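Local coordinates for high-affinity zinc uptake system protein znuA (Streptococcus suis, PDB 3MFQ) that binds zinc and probably serves as the extracellular solute-binding component of a high-affinity metal uptake system, at residues A[13-17]-A[59-63]; A[30-34]-A[51-55]; A[144-148]-A[266-271]; A[185-189]-A[226-230]; A[248-252]-A[272-277]. The contacts are given in a common frame with arbitrary orientation. Residue numbers count along the deposited sequence, not the author numbering.

Contact 1 of 5, residues A[13-17]-A[59-63]; sequences TSFLN and VLYHG
Segment 59-63 comes in as a strand through Val59 to Tyr61 and turns off at His62. Segment 13-17 starts extended at Thr13 (phi/psi -116/163) and enters the helix at Ser14. The backbones stay well apart: the closest CA atoms, of Leu16 and Tyr61, are 7.2 Å from each other. Thr13 is the N-cap. Its OG1 takes a weak capping bond from Phe15 N at 3.1 Å, and Asn17 N bonds to Thr13 O at 3.0 Å in the first helical turn. Leu16, rotamer m,t, lies over the strand end. Its CD1 is 3.3 Å from Leu60 O and 3.3 Å from Tyr61 CA. His62, with chi1 m, brings its ring in among Thr13, Phe15 and Leu16. The Phe15 and His62 centroids are 5.5 Å apart and the planes make 77°. This is where two strands of the parallel sheet lead into loop and helix, with the side chain of Phe15 about 8 Å from the bound zinc. Trp106 meets both the Phe15 and His62 rings. The cap belongs to the helix start alone. What joins the segments is mainly buried van der Waals packing, of Leu16 on the strand end and of Phe15 on His62.

Contact 2 of 5, residues A[30-34]-A[51-55]; sequences RDLLI and SKLQK
Segment 51-55 lies on helix 47-55, with Lys55 N bonded to Ser51 O at 2.8 Å. It faces segment 30-34, which lies on the edge strand 29-32. Asp31 and Lys52 have the nearest CA atoms, 7.1 Å apart. Lys52 points toward segment 30-34. Its chain runs m,t,t,m, and the final m turn bends the amine toward Asp31. Lys52 NZ reaches Asp31 OD1 at 3.4 Å, a salt bridge with a weak hydrogen bond. The other carboxylate oxygen, Asp31 OD2, has a stronger partner in Arg8, so Lys52 shares this charge. The aliphatic part of Lys52 also packs: its CD lies 3.5 Å from Leu33 CD2. Leu53 is next. Its CA-to-CB bond points sideways, but with rotamer m,t its end approaches segment 30-34. Leu53 CD2 meets Leu33 CD1 at 3.5 Å. Leu33 (m,t) thus meets two successive helix residues, with CD2 near Lys52 and CD1 near Leu53. The ionic pair lies at a partly exposed margin, while both leucines are buried. Backbone bonds from Asp31 and Leu33 to strand 8-11 tie this edge into the sheet. A helix packed against the edge strand of a four-stranded parallel sheet in order 2-1-3-4 is consistent with the alpha/beta N-terminal lobe of metal-binding proteins of this family.

Contact 3 of 5, residues A[144-148]-A[266-271]; sequences QLDDL and FIDMYK
Both segments are helical and run almost parallel, with 5° between their N-to-C directions. Their short axes come within 11.2 Å, and the space between is filled mainly by Leu, Ile and Phe side chains. The nearest CA atoms are those of Leu148 and Ile267, at 7.1 Å. Gln144 comes first on segment 144-148. Its CB is 3.9 Å from Ile267 CD1, and Ile267 is m,t so that CD1 extends toward it. Leu145 follows, rotamer m,t, with its CB sideways and its end closer. Its CD2 lies 3.9 Å from Phe266 CE2 and 4.2 Å from Ile267 CG1. Leu148 N bonds to Gln144 O at 3.0 Å, one turn on. Leu148 itself has rotamer t,p and is a knob into a hole made by Phe266, Ile267, Tyr270 and Lys271. Its CD1 is 3.8 Å from Ile267 CG2 and 4.2 Å from Lys271 CG. Its CD2 is 4.3 Å from Phe266 CE2 and 4.1 Å from Tyr270 CD2. The pairing joins the long helix 131-156, which spans the two lobes in this family, to the C-terminal helix 266-281. Helix 109-123 completes the core: Tyr112 stacks on Phe266. Lys271 makes a cation-pi contact with Trp151. No hydrogen bond crosses between the segments, so hydrophobic packing alone joins them, centred on Leu148.

Contact 4 of 5, residues A[185-189]-A[226-230]; sequences YAPQG and RMKKL
Pro187 is the apolar centre of this contact. Its ring has a C-gamma endo pucker, and CG touches three helix residues: Arg226 CD at 3.7 Å, Met227 SD at 4.5 Å and Leu230 CD2 at 4.5 Å. Segment 185-189 leaves a strand at Tyr185 and has no regular structure from Ala186 on. Pro187 has phi/psi -68/-1 and Gln188 -135/159. Segment 226-230 is helical, with a weak bond from Leu230 N to Arg226 O at 3.0 Å. The CA atoms of Pro187 and Leu230 are the nearest pair, 8.4 Å apart. Arg226 is extended through chi1 and chi2 (t,t) and bends at chi3 (m). This sets Arg226 CD against the proline ring and takes the guanidinium to Gln188. Gln188 is t,t and places its side-chain amide at the guanidinium edge. The two lobes of metal-binding proteins of this family enclose the metal between them. This contact lies in the C-terminal lobe, and the side chain of Gln188 is about 7 Å from the zinc and touches the ligand His170. Arg226 NH1 donates a hydrogen bond to Pro169 O, just before that histidine in the chain. Met227, rotamer m,m,m, curls its end toward the loop although its CB points sideways. Leu230 is t,p and points toward segment 185-189, and its other side chain contacts include Ile216 of strand 215-217.

Contact 5 of 5, residues A[248-252]-A[272-277]; sequences GKELF and HNVKLM
Asn273 makes a two-way side-chain grip on the backbone of Phe252. Phe252 N donates to Asn273 OD1 at 3.0 Å (168°), and Asn273 ND2 donates to Phe252 O at 2.9 Å (154°). A third bond runs from His272 NE2 to Glu250 O at 2.8 Å (143°). Here the C-terminal helix 266-281 pins an irregular loop of the C-terminal lobe that follows strand 242-244 and leads on to the zinc ligand Asp254. Segment 272-277 is regular helix, with Leu276 N bonded to His272 O at 3.1 Å. Segment 248-252 turns at Gly248 (phi/psi 79/5) and runs extended from Glu250 to Phe252. The closest CA pairs are Leu251 with Asn273, 5.4 Å, and Lys249 with Leu276, 7.3 Å. Asn273 chi1 m turns its amide to the Phe252 backbone, and His272 chi1 t carries its ring to Glu250 O. Gly248 O lies 3.3 Å from His272 CE1, near the ring plane. Phe252 CE2 lies over one face of His272, 3.2 Å from His272 CD2. The rings meet obliquely, centroids 4.8 Å apart and planes at 44°. Further along, Leu276, rotamer t,p, points toward the loop. Leu251 is m,t and fits between Leu276 and Met277, while its backbone bonds to Thr218 and Ser220. Leu251 CD2 is 3.6 Å from Leu276 CD2 and 4.0 Å from Met277 CE.

Overall arrangement
Contacts 1 and 4 are buried, and 2, 3 and 5 partly so. Contacts 1 and 2 share the N-terminal sheet and touch each other. Contact 1 is largely apolar and aromatic. Contact 2 is at the edge strand and adds a salt bridge. Contacts 3 and 5 both use helix 266-281. Contact 3 is purely side-chain packing, while contact 5 relies on side-chain bonds to loop backbone. Met269 packs on Phe252 between them. Contact 3 reaches contact 1, through Phe15 with Met269 and Phe266. Contact 4 lies in the other lobe, about 27 Å from contact 1 between centres. They lie on opposite sides of the chain centre, each with a side chain within about 8 Å of zinc.

Contact 1 of 5, residues A[13-17]-A[59-63]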
# COMPACT_ATOMS: atom_id res chain seq x y z
N THR A 13 -1.93 -8.57 6.06
CA THR A 13 -1.89 -7.15 6.35
C THR A 13 -3.27 -6.58 6.66
O THR A 13 -4.29 -7.19 6.35
CB THR A 13 -1.31 -6.36 5.18
OG1 THR A 13 -2.33 -6.17 4.19
CG2 THR A 13 -0.13 -7.10 4.57
N SER A 14 -3.28 -5.40 7.26
CA SER A 14 -4.51 -4.70 7.58
C SER A 14 -5.33 -4.44 6.32
O SER A 14 -6.55 -4.28 6.38
CB SER A 14 -4.21 -3.39 8.29
OG SER A 14 -3.31 -2.61 7.52
N PHE A 15 -4.65 -4.38 5.18
CA PHE A 15 -5.34 -4.20 3.91
C PHE A 15 -6.35 -5.30 3.73
O PHE A 15 -7.54 -5.06 3.58
CB PHE A 15 -4.36 -4.27 2.74
CG PHE A 15 -3.42 -3.12 2.67
CD1 PHE A 15 -3.83 -1.92 2.13
CD2 PHE A 15 -2.13 -3.23 3.14
CE1 PHE A 15 -2.97 -0.85 2.06
CE2 PHE A 15 -1.26 -2.17 3.07
CZ PHE A 15 -1.68 -0.98 2.53
N LEU A 16 -5.85 -6.53 3.75
CA LEU A 16 -6.70 -7.68 3.55
C LEU A 16 -7.73 -7.74 4.67
O LEU A 16 -8.92 -7.96 4.42
CB LEU A 16 -5.85 -8.94 3.47
CG LEU A 16 -4.70 -8.76 2.46
CD1 LEU A 16 -3.93 -10.05 2.26
CD2 LEU A 16 -5.23 -8.24 1.13
N ASN A 17 -7.28 -7.50 5.91
CA ASN A 17 -8.19 -7.45 7.06
C ASN A 17 -9.46 -6.64 6.78
O ASN A 17 -10.55 -7.05 7.16
CB ASN A 17 -7.49 -6.89 8.30
CG ASN A 17 -8.32 -7.05 9.56
OD1 ASN A 17 -8.74 -8.16 9.89
ND2 ASN A 17 -8.57 -5.95 10.26
N VAL A 59 -5.96 -18.89 3.75
CA VAL A 59 -4.94 -17.88 3.97
C VAL A 59 -4.86 -16.93 2.78
O VAL A 59 -4.71 -17.37 1.64
CB VAL A 59 -3.55 -18.51 4.23
CG1 VAL A 59 -2.48 -17.43 4.31
CG2 VAL A 59 -3.58 -19.34 5.51
N LEU A 60 -4.97 -15.63 3.04
CA LEU A 60 -4.92 -14.63 1.97
C LEU A 60 -3.77 -13.65 2.15
O LEU A 60 -3.52 -13.17 3.26
CB LEU A 60 -6.24 -13.86 1.89
CG LEU A 60 -7.43 -14.60 1.26
CD1 LEU A 60 -8.71 -13.82 1.46
CD2 LEU A 60 -7.17 -14.86 -0.22
N TYR A 61 -3.06 -13.37 1.06
CA TYR A 61 -1.94 -12.44 1.10
C TYR A 61 -1.78 -11.69 -0.22
O TYR A 61 -2.37 -12.06 -1.23
CB TYR A 61 -0.64 -13.16 1.46
CG TYR A 61 -0.14 -14.12 0.41
CD1 TYR A 61 -0.82 -15.30 0.13
CD2 TYR A 61 1.02 -13.85 -0.31
CE1 TYR A 61 -0.36 -16.18 -0.83
CE2 TYR A 61 1.48 -14.72 -1.28
CZ TYR A 61 0.79 -15.89 -1.54
OH TYR A 61 1.25 -16.76 -2.50
N HIS A 62 -0.97 -10.63 -0.20
CA HIS A 62 -0.73 -9.81 -1.39
C HIS A 62 0.04 -10.58 -2.45
O HIS A 62 -0.46 -10.80 -3.56
CB HIS A 62 0.05 -8.56 -1.01
CG HIS A 62 -0.68 -7.63 -0.10
ND1 HIS A 62 -1.22 -8.03 1.10
CD2 HIS A 62 -0.96 -6.31 -0.21
CE1 HIS A 62 -1.81 -7.01 1.69
NE2 HIS A 62 -1.66 -5.94 0.92
N GLY A 63 1.26 -10.98 -2.12
CA GLY A 63 2.15 -11.60 -3.08
C GLY A 63 3.19 -10.60 -3.55
O GLY A 63 3.45 -9.61 -2.87

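Contact 2 of 5, residues A[30-34]-A[51-55]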
# COMPACT_ATOMS: atom_id res chain seq x y z
N ARG A 30 -11.43 -13.59 11.22
CA ARG A 30 -10.18 -13.09 10.65
C ARG A 30 -8.95 -13.14 11.57
O ARG A 30 -9.00 -12.73 12.74
CB ARG A 30 -10.39 -11.69 10.04
CG ARG A 30 -11.29 -11.70 8.79
CD ARG A 30 -11.63 -10.32 8.24
NE ARG A 30 -12.67 -9.67 9.02
CZ ARG A 30 -12.45 -9.00 10.14
NH1 ARG A 30 -11.21 -8.89 10.61
NH2 ARG A 30 -13.45 -8.43 10.80
N ASP A 31 -7.85 -13.67 11.04
CA ASP A 31 -6.61 -13.79 11.78
C ASP A 31 -5.53 -12.90 11.18
O ASP A 31 -4.74 -13.35 10.34
CB ASP A 31 -6.13 -15.24 11.80
CG ASP A 31 -6.13 -15.83 13.19
OD1 ASP A 31 -5.17 -15.57 13.94
OD2 ASP A 31 -7.09 -16.55 13.53
N LEU A 32 -5.50 -11.64 11.60
CA LEU A 32 -4.49 -10.71 11.11
C LEU A 32 -3.13 -11.06 11.68
O LEU A 32 -2.97 -11.20 12.89
CB LEU A 32 -4.86 -9.27 11.46
CG LEU A 32 -3.81 -8.24 11.06
CD1 LEU A 32 -3.44 -8.39 9.60
CD2 LEU A 32 -4.31 -6.83 11.34
N LEU A 33 -2.15 -11.21 10.80
CA LEU A 33 -0.80 -11.58 11.21
C LEU A 33 0.05 -10.34 11.48
O LEU A 33 0.59 -10.17 12.57
CB LEU A 33 -0.14 -12.44 10.14
CG LEU A 33 -1.00 -13.58 9.60
CD1 LEU A 33 -0.15 -14.55 8.82
CD2 LEU A 33 -1.71 -14.30 10.74
N ILE A 34 0.15 -9.48 10.47
CA ILE A 34 0.94 -8.26 10.58
C ILE A 34 0.08 -7.10 11.08
O ILE A 34 -0.79 -6.62 10.36
CB ILE A 34 1.58 -7.89 9.23
CG1 ILE A 34 2.31 -9.10 8.63
CG2 ILE A 34 2.52 -6.71 9.39
CD1 ILE A 34 2.96 -8.84 7.30
N SER A 51 1.72 -20.88 13.00
CA SER A 51 0.61 -21.60 13.60
C SER A 51 -0.72 -21.10 13.04
O SER A 51 -1.57 -21.88 12.63
CB SER A 51 0.63 -21.45 15.12
OG SER A 51 -0.49 -22.08 15.72
N LYS A 52 -0.87 -19.78 13.01
CA LYS A 52 -2.07 -19.14 12.47
C LYS A 52 -2.34 -19.59 11.04
O LYS A 52 -3.48 -19.86 10.66
CB LYS A 52 -1.92 -17.62 12.52
CG LYS A 52 -1.79 -17.05 13.92
CD LYS A 52 -1.02 -15.74 13.89
CE LYS A 52 -1.08 -15.01 15.22
NZ LYS A 52 -2.39 -14.32 15.42
N LEU A 53 -1.27 -19.67 10.24
CA LEU A 53 -1.39 -20.11 8.86
C LEU A 53 -1.86 -21.55 8.79
O LEU A 53 -2.68 -21.91 7.96
CB LEU A 53 -0.04 -19.99 8.15
CG LEU A 53 0.58 -18.59 8.07
CD1 LEU A 53 1.94 -18.66 7.40
CD2 LEU A 53 -0.35 -17.66 7.31
N GLN A 54 -1.32 -22.37 9.69
CA GLN A 54 -1.61 -23.79 9.72
C GLN A 54 -3.05 -24.06 10.16
O GLN A 54 -3.74 -24.89 9.58
CB GLN A 54 -0.62 -24.50 10.65
CG GLN A 54 -0.16 -25.87 10.17
CD GLN A 54 -1.13 -26.98 10.53
OE1 GLN A 54 -1.19 -28.01 9.87
NE2 GLN A 54 -1.91 -26.76 11.59
N LYS A 55 -3.48 -23.34 11.19
CA LYS A 55 -4.83 -23.51 11.74
C LYS A 55 -5.89 -22.91 10.83
O LYS A 55 -7.08 -23.17 11.00
CB LYS A 55 -4.92 -22.85 13.12
CG LYS A 55 -3.99 -23.43 14.18
CD LYS A 55 -4.12 -22.66 15.49
CE LYS A 55 -3.24 -23.25 16.58
NZ LYS A 55 -3.31 -22.45 17.84

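Contact 3 of 5, residues A[144-148]-A[266-271]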
# COMPACT_ATOMS: atom_id res chain seq x y z
N GLN A 144 -18.10 0.89 -4.92
CA GLN A 144 -17.54 1.88 -4.01
C GLN A 144 -16.11 2.22 -4.43
O GLN A 144 -15.68 3.37 -4.30
CB GLN A 144 -17.56 1.37 -2.57
CG GLN A 144 -18.94 1.32 -1.96
CD GLN A 144 -18.92 0.81 -0.54
OE1 GLN A 144 -19.95 0.79 0.14
NE2 GLN A 144 -17.75 0.40 -0.07
N LEU A 145 -15.40 1.22 -4.94
CA LEU A 145 -14.06 1.44 -5.46
C LEU A 145 -14.14 2.26 -6.74
O LEU A 145 -13.28 3.10 -7.00
CB LEU A 145 -13.36 0.10 -5.72
CG LEU A 145 -13.08 -0.76 -4.49
CD1 LEU A 145 -12.61 -2.15 -4.89
CD2 LEU A 145 -12.06 -0.09 -3.58
N ASP A 146 -15.18 2.03 -7.53
CA ASP A 146 -15.43 2.81 -8.74
C ASP A 146 -15.62 4.28 -8.41
O ASP A 146 -14.93 5.15 -8.95
CB ASP A 146 -16.66 2.28 -9.48
CG ASP A 146 -16.49 0.85 -9.95
OD1 ASP A 146 -17.52 0.18 -10.19
OD2 ASP A 146 -15.34 0.39 -10.07
N ASP A 147 -16.57 4.56 -7.52
CA ASP A 147 -16.84 5.92 -7.07
C ASP A 147 -15.57 6.55 -6.52
O ASP A 147 -15.30 7.73 -6.75
CB ASP A 147 -17.93 5.92 -6.00
CG ASP A 147 -19.21 5.25 -6.46
OD1 ASP A 147 -20.06 4.93 -5.60
OD2 ASP A 147 -19.37 5.03 -7.68
N LEU A 148 -14.79 5.75 -5.80
CA LEU A 148 -13.54 6.22 -5.21
C LEU A 148 -12.58 6.75 -6.26
O LEU A 148 -11.98 7.81 -6.09
CB LEU A 148 -12.88 5.09 -4.41
CG LEU A 148 -11.49 5.40 -3.84
CD1 LEU A 148 -11.53 6.62 -2.95
CD2 LEU A 148 -10.94 4.19 -3.09
N PHE A 266 -9.68 0.82 3.88
CA PHE A 266 -8.89 1.06 2.68
C PHE A 266 -9.29 2.35 1.98
O PHE A 266 -8.44 3.20 1.70
CB PHE A 266 -9.02 -0.12 1.72
CG PHE A 266 -8.41 0.14 0.37
CD1 PHE A 266 -7.05 -0.02 0.17
CD2 PHE A 266 -9.19 0.56 -0.69
CE1 PHE A 266 -6.48 0.22 -1.07
CE2 PHE A 266 -8.64 0.80 -1.93
CZ PHE A 266 -7.28 0.63 -2.12
N ILE A 267 -10.58 2.50 1.70
CA ILE A 267 -11.07 3.68 0.99
C ILE A 267 -10.79 4.95 1.79
O ILE A 267 -10.48 5.99 1.22
CB ILE A 267 -12.57 3.58 0.69
CG1 ILE A 267 -12.85 2.39 -0.23
CG2 ILE A 267 -13.07 4.87 0.06
CD1 ILE A 267 -14.30 2.27 -0.64
N ASP A 268 -10.89 4.86 3.11
CA ASP A 268 -10.61 6.00 3.97
C ASP A 268 -9.11 6.30 4.00
O ASP A 268 -8.70 7.45 3.95
CB ASP A 268 -11.15 5.76 5.38
CG ASP A 268 -12.66 5.79 5.44
OD1 ASP A 268 -13.29 6.21 4.44
OD2 ASP A 268 -13.23 5.40 6.48
N MET A 269 -8.30 5.25 4.09
CA MET A 269 -6.86 5.40 4.01
C MET A 269 -6.49 6.10 2.71
O MET A 269 -5.57 6.90 2.66
CB MET A 269 -6.17 4.04 4.10
CG MET A 269 -4.67 4.08 3.85
SD MET A 269 -4.23 4.11 2.10
CE MET A 269 -4.79 2.50 1.58
N TYR A 270 -7.24 5.79 1.66
CA TYR A 270 -6.98 6.36 0.35
C TYR A 270 -7.28 7.86 0.33
O TYR A 270 -6.46 8.67 -0.09
CB TYR A 270 -7.84 5.67 -0.70
CG TYR A 270 -7.14 5.43 -2.00
CD1 TYR A 270 -6.71 6.49 -2.79
CD2 TYR A 270 -6.91 4.14 -2.46
CE1 TYR A 270 -6.07 6.27 -3.98
CE2 TYR A 270 -6.27 3.91 -3.66
CZ TYR A 270 -5.85 4.98 -4.42
OH TYR A 270 -5.21 4.77 -5.62
N LYS A 271 -8.48 8.20 0.78
CA LYS A 271 -8.91 9.59 0.82
C LYS A 271 -7.95 10.40 1.67
O LYS A 271 -7.53 11.49 1.29
CB LYS A 271 -10.33 9.71 1.38
CG LYS A 271 -11.39 9.02 0.53
CD LYS A 271 -12.77 9.21 1.14
CE LYS A 271 -13.84 8.52 0.29
NZ LYS A 271 -15.19 8.68 0.88

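Contact 4 of 5, residues A[185-189]-A[226-230]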
# COMPACT_ATOMS: atom_id res chain seq x y z
N TYR A 185 9.42 10.41 -6.54
CA TYR A 185 10.82 10.20 -6.18
C TYR A 185 10.90 9.64 -4.76
O TYR A 185 10.07 9.97 -3.91
CB TYR A 185 11.61 11.51 -6.26
CG TYR A 185 11.63 12.14 -7.64
CD1 TYR A 185 11.22 13.45 -7.83
CD2 TYR A 185 12.04 11.42 -8.74
CE1 TYR A 185 11.23 14.03 -9.08
CE2 TYR A 185 12.06 11.98 -10.00
CZ TYR A 185 11.65 13.29 -10.16
OH TYR A 185 11.67 13.86 -11.41
N ALA A 186 11.89 8.80 -4.52
CA ALA A 186 12.08 8.20 -3.20
C ALA A 186 13.55 7.86 -2.97
O ALA A 186 14.20 7.27 -3.83
CB ALA A 186 11.22 6.96 -3.06
N PRO A 187 14.07 8.23 -1.79
CA PRO A 187 15.47 7.95 -1.44
C PRO A 187 15.70 6.46 -1.26
O PRO A 187 16.83 6.04 -0.98
CB PRO A 187 15.65 8.68 -0.11
CG PRO A 187 14.27 8.75 0.46
CD PRO A 187 13.37 8.95 -0.71
N GLN A 188 14.65 5.66 -1.43
CA GLN A 188 14.77 4.21 -1.29
C GLN A 188 14.05 3.48 -2.41
O GLN A 188 13.16 4.03 -3.06
CB GLN A 188 14.24 3.76 0.07
CG GLN A 188 14.38 2.26 0.30
CD GLN A 188 14.18 1.88 1.75
OE1 GLN A 188 14.96 1.13 2.32
NE2 GLN A 188 13.13 2.42 2.36
N GLY A 189 14.44 2.22 -2.63
CA GLY A 189 13.87 1.42 -3.69
C GLY A 189 12.44 1.00 -3.43
O GLY A 189 11.70 1.65 -2.69
N ARG A 226 14.51 10.05 8.16
CA ARG A 226 15.05 9.99 6.81
C ARG A 226 14.63 11.19 5.97
O ARG A 226 15.43 11.73 5.20
CB ARG A 226 14.60 8.71 6.12
CG ARG A 226 15.07 8.60 4.69
CD ARG A 226 14.32 7.50 3.98
NE ARG A 226 14.30 6.27 4.76
CZ ARG A 226 13.76 5.13 4.34
NH1 ARG A 226 13.21 5.06 3.14
NH2 ARG A 226 13.78 4.05 5.11
N MET A 227 13.38 11.61 6.12
CA MET A 227 12.86 12.73 5.35
C MET A 227 13.31 14.06 5.93
O MET A 227 13.36 15.07 5.22
CB MET A 227 11.33 12.67 5.26
CG MET A 227 10.80 11.41 4.59
SD MET A 227 11.43 11.16 2.92
CE MET A 227 10.49 12.38 2.01
N LYS A 228 13.65 14.07 7.21
CA LYS A 228 14.16 15.28 7.84
C LYS A 228 15.66 15.42 7.60
O LYS A 228 16.19 16.53 7.61
CB LYS A 228 13.84 15.31 9.33
CG LYS A 228 12.41 15.72 9.62
CD LYS A 228 12.23 16.22 11.04
CE LYS A 228 10.86 16.85 11.23
NZ LYS A 228 10.65 17.33 12.63
N LYS A 229 16.33 14.30 7.37
CA LYS A 229 17.72 14.33 6.94
C LYS A 229 17.77 14.67 5.45
O LYS A 229 18.77 15.16 4.94
CB LYS A 229 18.40 12.98 7.19
CG LYS A 229 19.16 12.91 8.51
CD LYS A 229 20.39 13.79 8.48
CE LYS A 229 21.13 13.77 9.81
NZ LYS A 229 22.42 14.51 9.74
N LEU A 230 16.66 14.41 4.76
CA LEU A 230 16.53 14.72 3.35
C LEU A 230 16.24 16.20 3.17
O LEU A 230 16.73 16.83 2.23
CB LEU A 230 15.40 13.89 2.73
CG LEU A 230 15.13 14.05 1.23
CD1 LEU A 230 16.36 13.67 0.43
CD2 LEU A 230 13.94 13.22 0.81

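Contact 5 of 5, residues A[248-252]-A[272-277]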
# COMPACT_ATOMS: atom_id res chain seq x y z
N GLY A 248 -0.65 13.20 12.71
CA GLY A 248 -1.75 12.73 11.89
C GLY A 248 -1.49 13.06 10.44
O GLY A 248 -2.33 12.85 9.58
N LYS A 249 -0.30 13.60 10.18
CA LYS A 249 0.10 13.96 8.83
C LYS A 249 1.05 12.92 8.27
O LYS A 249 2.24 13.18 8.09
CB LYS A 249 0.78 15.32 8.82
CG LYS A 249 -0.05 16.44 9.41
CD LYS A 249 0.78 17.70 9.51
CE LYS A 249 -0.04 18.86 10.02
NZ LYS A 249 0.79 20.09 10.16
N GLU A 250 0.52 11.74 8.00
CA GLU A 250 1.33 10.65 7.47
C GLU A 250 0.60 9.93 6.34
O GLU A 250 -0.60 9.69 6.42
CB GLU A 250 1.68 9.66 8.58
CG GLU A 250 2.69 10.16 9.59
CD GLU A 250 2.96 9.15 10.68
OE1 GLU A 250 2.07 8.31 10.94
OE2 GLU A 250 4.06 9.18 11.27
N LEU A 251 1.35 9.61 5.29
CA LEU A 251 0.82 8.79 4.21
C LEU A 251 0.90 7.33 4.63
O LEU A 251 1.83 6.91 5.31
CB LEU A 251 1.62 9.00 2.93
CG LEU A 251 1.57 10.38 2.27
CD1 LEU A 251 2.51 10.43 1.08
CD2 LEU A 251 0.16 10.71 1.84
N PHE A 252 -0.10 6.54 4.22
CA PHE A 252 -0.05 5.11 4.45
C PHE A 252 0.38 4.43 3.16
O PHE A 252 -0.27 4.56 2.13
CB PHE A 252 -1.42 4.58 4.87
CG PHE A 252 -2.02 5.32 6.03
CD1 PHE A 252 -1.58 5.10 7.32
CD2 PHE A 252 -3.05 6.23 5.83
CE1 PHE A 252 -2.13 5.77 8.39
CE2 PHE A 252 -3.61 6.90 6.89
CZ PHE A 252 -3.15 6.68 8.17
N HIS A 272 -7.60 9.86 2.84
CA HIS A 272 -6.65 10.50 3.73
C HIS A 272 -5.36 10.86 3.00
O HIS A 272 -4.88 11.99 3.08
CB HIS A 272 -6.33 9.58 4.91
CG HIS A 272 -5.18 10.05 5.75
ND1 HIS A 272 -5.36 10.82 6.88
CD2 HIS A 272 -3.85 9.86 5.62
CE1 HIS A 272 -4.18 11.09 7.42
NE2 HIS A 272 -3.24 10.52 6.67
N ASN A 273 -4.81 9.90 2.28
CA ASN A 273 -3.60 10.13 1.50
C ASN A 273 -3.79 11.25 0.48
O ASN A 273 -2.99 12.17 0.40
CB ASN A 273 -3.15 8.84 0.81
CG ASN A 273 -2.47 7.87 1.76
OD1 ASN A 273 -2.36 8.13 2.96
ND2 ASN A 273 -2.00 6.75 1.22
N VAL A 274 -4.88 11.16 -0.28
CA VAL A 274 -5.17 12.13 -1.33
C VAL A 274 -5.33 13.55 -0.80
O VAL A 274 -4.67 14.47 -1.28
CB VAL A 274 -6.42 11.73 -2.12
CG1 VAL A 274 -6.89 12.89 -2.97
CG2 VAL A 274 -6.14 10.51 -2.97
N LYS A 275 -6.21 13.74 0.19
CA LYS A 275 -6.41 15.06 0.78
C LYS A 275 -5.09 15.65 1.25
O LYS A 275 -4.84 16.85 1.10
CB LYS A 275 -7.39 14.99 1.96
CG LYS A 275 -8.84 14.70 1.59
CD LYS A 275 -9.75 14.90 2.80
CE LYS A 275 -11.19 14.51 2.50
NZ LYS A 275 -12.10 14.80 3.64
N LEU A 276 -4.25 14.80 1.82
CA LEU A 276 -2.97 15.24 2.36
C LEU A 276 -2.09 15.83 1.27
O LEU A 276 -1.44 16.86 1.46
CB LEU A 276 -2.26 14.07 3.04
CG LEU A 276 -1.02 14.40 3.87
CD1 LEU A 276 -1.38 15.36 4.99
CD2 LEU A 276 -0.40 13.14 4.44
N MET A 277 -2.07 15.17 0.12
CA MET A 277 -1.25 15.61 -1.00
C MET A 277 -1.72 16.95 -1.54
O MET A 277 -0.91 17.84 -1.80
CB MET A 277 -1.27 14.56 -2.11
CG MET A 277 -0.80 13.19 -1.67
SD MET A 277 -0.85 11.99 -3.01
CE MET A 277 -0.32 10.51 -2.15